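Local coordinates for protein caprin-2 (Danio rerio, PDB 4OUS) that probably takes part in canonical Wnt signalling through its C1q domain, which assembles as a trimer, at residues P67-L72 with L112-I117. The protein carries 1 engineered substitution. Numbering follows the deposited sequence.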
loop_
_atom_site.group_PDB
_atom_site.type_symbol
_atom_site.label_atom_id
_atom_site.label_comp_id
_atom_site.label_asym_id
_atom_site.label_seq_id
_atom_site.Cartn_x
_atom_site.Cartn_y
_atom_site.Cartn_z
ATOM N N PRO A 67 12.172 17.612 0.897
ATOM C CA PRO A 67 11.074 16.660 1.063
ATOM C C PRO A 67 10.637 16.073 -0.266
ATOM O O PRO A 67 10.819 16.689 -1.321
ATOM C CB PRO A 67 9.962 17.517 1.664
ATOM C CG PRO A 67 10.251 18.893 1.138
ATOM C CD PRO A 67 11.747 18.991 1.185
ATOM N N LEU A 68 10.049 14.886 -0.199
ATOM C CA LEU A 68 9.515 14.211 -1.369
ATOM C C LEU A 68 8.004 14.387 -1.440
ATOM O O LEU A 68 7.291 14.039 -0.497
ATOM C CB LEU A 68 9.877 12.728 -1.340
ATOM C CG LEU A 68 9.419 11.919 -2.550
ATOM C CD1 LEU A 68 10.168 12.355 -3.795
ATOM C CD2 LEU A 68 9.581 10.422 -2.329
ATOM N N TYR A 69 7.526 14.937 -2.552
ATOM C CA TYR A 69 6.102 15.070 -2.847
ATOM C C TYR A 69 5.814 14.363 -4.161
ATOM O O TYR A 69 6.416 14.710 -5.186
ATOM C CB TYR A 69 5.696 16.533 -2.993
ATOM C CG TYR A 69 5.643 17.382 -1.750
ATOM C CD1 TYR A 69 4.418 17.684 -1.158
ATOM C CD2 TYR A 69 6.795 17.933 -1.192
ATOM C CE1 TYR A 69 4.341 18.489 -0.044
ATOM C CE2 TYR A 69 6.724 18.748 -0.075
ATOM C CZ TYR A 69 5.495 19.020 0.494
ATOM O OH TYR A 69 5.410 19.823 1.612
ATOM N N ILE A 70 4.892 13.407 -4.134
ATOM C CA ILE A 70 4.473 12.658 -5.312
ATOM C C ILE A 70 2.986 12.875 -5.544
ATOM O O ILE A 70 2.203 12.828 -4.590
ATOM C CB ILE A 70 4.718 11.139 -5.134
ATOM C CG1 ILE A 70 6.177 10.829 -4.800
ATOM C CG2 ILE A 70 4.260 10.363 -6.357
ATOM C CD1 ILE A 70 7.140 11.128 -5.918
ATOM N N ASN A 71 2.589 13.086 -6.799
ATOM C CA ASN A 71 1.174 13.097 -7.162
ATOM C C ASN A 71 0.857 11.951 -8.111
ATOM O O ASN A 71 1.569 11.753 -9.103
ATOM C CB ASN A 71 0.758 14.399 -7.861
ATOM C CG ASN A 71 1.234 15.642 -7.148
ATOM O OD1 ASN A 71 2.078 16.380 -7.672
ATOM N ND2 ASN A 71 0.683 15.903 -5.967
ATOM N N LEU A 72 -0.233 11.235 -7.846
ATOM C CA LEU A 72 -0.822 10.346 -8.838
ATOM C C LEU A 72 -1.751 11.186 -9.707
ATOM O O LEU A 72 -2.714 11.773 -9.207
ATOM C CB LEU A 72 -1.593 9.205 -8.180
ATOM C CG LEU A 72 -2.285 8.235 -9.142
ATOM C CD1 LEU A 72 -1.298 7.324 -9.845
ATOM C CD2 LEU A 72 -3.374 7.422 -8.428
ATOM N N LEU A 112 6.705 13.810 -9.947
ATOM C CA LEU A 112 7.630 14.236 -8.918
ATOM C C LEU A 112 7.434 15.728 -8.728
ATOM O O LEU A 112 7.913 16.528 -9.529
ATOM C CB LEU A 112 9.070 13.910 -9.314
ATOM C CG LEU A 112 10.144 14.313 -8.311
ATOM C CD1 LEU A 112 9.910 13.661 -6.962
ATOM C CD2 LEU A 112 11.523 13.962 -8.846
ATOM N N HIS A 113 6.660 16.106 -7.724
ATOM C CA HIS A 113 6.400 17.515 -7.486
ATOM C C HIS A 113 7.664 18.198 -6.958
ATOM O O HIS A 113 8.132 19.174 -7.543
ATOM C CB HIS A 113 5.229 17.682 -6.522
ATOM C CG HIS A 113 5.057 19.083 -6.037
ATOM N ND1 HIS A 113 4.804 20.139 -6.885
ATOM C CD2 HIS A 113 5.138 19.608 -4.792
ATOM C CE1 HIS A 113 4.724 21.255 -6.178
ATOM N NE2 HIS A 113 4.917 20.958 -4.906
ATOM N N ARG A 114 8.211 17.658 -5.871
ATOM C CA ARG A 114 9.467 18.110 -5.279
ATOM C C ARG A 114 10.216 16.904 -4.749
ATOM O O ARG A 114 9.608 15.877 -4.439
ATOM C CB ARG A 114 9.229 19.112 -4.142
ATOM C CG ARG A 114 8.645 20.453 -4.576
ATOM C CD ARG A 114 8.588 21.456 -3.416
ATOM N NE ARG A 114 9.930 21.680 -2.876
ATOM C CZ ARG A 114 10.230 21.813 -1.586
ATOM N NH1 ARG A 114 9.278 21.782 -0.661
ATOM N NH2 ARG A 114 11.494 21.961 -1.225
ATOM N N GLY A 115 11.530 17.045 -4.618
ATOM C CA GLY A 115 12.356 16.002 -4.050
ATOM C C GLY A 115 13.080 15.208 -5.112
ATOM O O GLY A 115 13.134 15.598 -6.284
ATOM N N ALA A 116 13.658 14.091 -4.691
ATOM C CA ALA A 116 14.446 13.243 -5.570
ATOM C C ALA A 116 14.245 11.794 -5.157
ATOM O O ALA A 116 14.042 11.500 -3.974
ATOM C CB ALA A 116 15.921 13.623 -5.519
ATOM N N ILE A 117 14.299 10.899 -6.138
ATOM C CA ILE A 117 13.929 9.499 -5.971
ATOM C C ILE A 117 15.128 8.561 -6.017
ATOM O O ILE A 117 15.990 8.692 -6.886
ATOM C CB ILE A 117 12.927 9.081 -7.071
ATOM C CG1 ILE A 117 11.673 9.956 -6.986
ATOM C CG2 ILE A 117 12.598 7.590 -6.993
ATOM C CD1 ILE A 117 10.667 9.721 -8.092
#
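Leu112 meets Leu68 and Ile70 through a single methyl, CD1. The two leucines cross at about a right angle, their CD1 atoms only 3.4 Å apart, closer than methyl carbons normally pack; Ile70 CD1 sits 3.9 Å from the same methyl. Branched aliphatic residues suit this face, which packs on Phe57 and Ile59 of strand 51-60. His113 gives its backbone N-H to Tyr69 O (2.9 Å), a bent bond at 140°. A flat imidazole suits this place: its edge turns toward the broad face that Tyr69 offers, in an offset edge-to-face pair, planes at 85°, with His113 CD2 3.6 Å from Tyr69 CB, while its ND1 can hydrogen-bond Asp22. Trp122 of a second subunit adds another edge-to-face contact, placing this aromatic cluster at the subunit interface. His113 and Arg114 both face Tyr69, forming a classic beta bulge, here in the antiparallel pairing of strands 68-74 and 107-114 within the jelly-roll sandwich of the C1q domain. Arg114 closes the pairing: its O accepts a nearly straight bond from Tyr69 N (3.0 Å, 174°) and a CA-H contact from Leu68. The long side chain runs beside Tyr69 and is bent at chi3; NH1 touches the proline ring obliquely, 3.5 Å from Pro67 CG. At Gly115 the chain leaves the strand with positive phi, passing 3.2 Å from Pro67 O at its CA; any CB would clash with that oxygen and with Leu68 CA. Beyond the turn, the end of the Ile117 side chain comes near Leu68 and Ile70, both contacts loose.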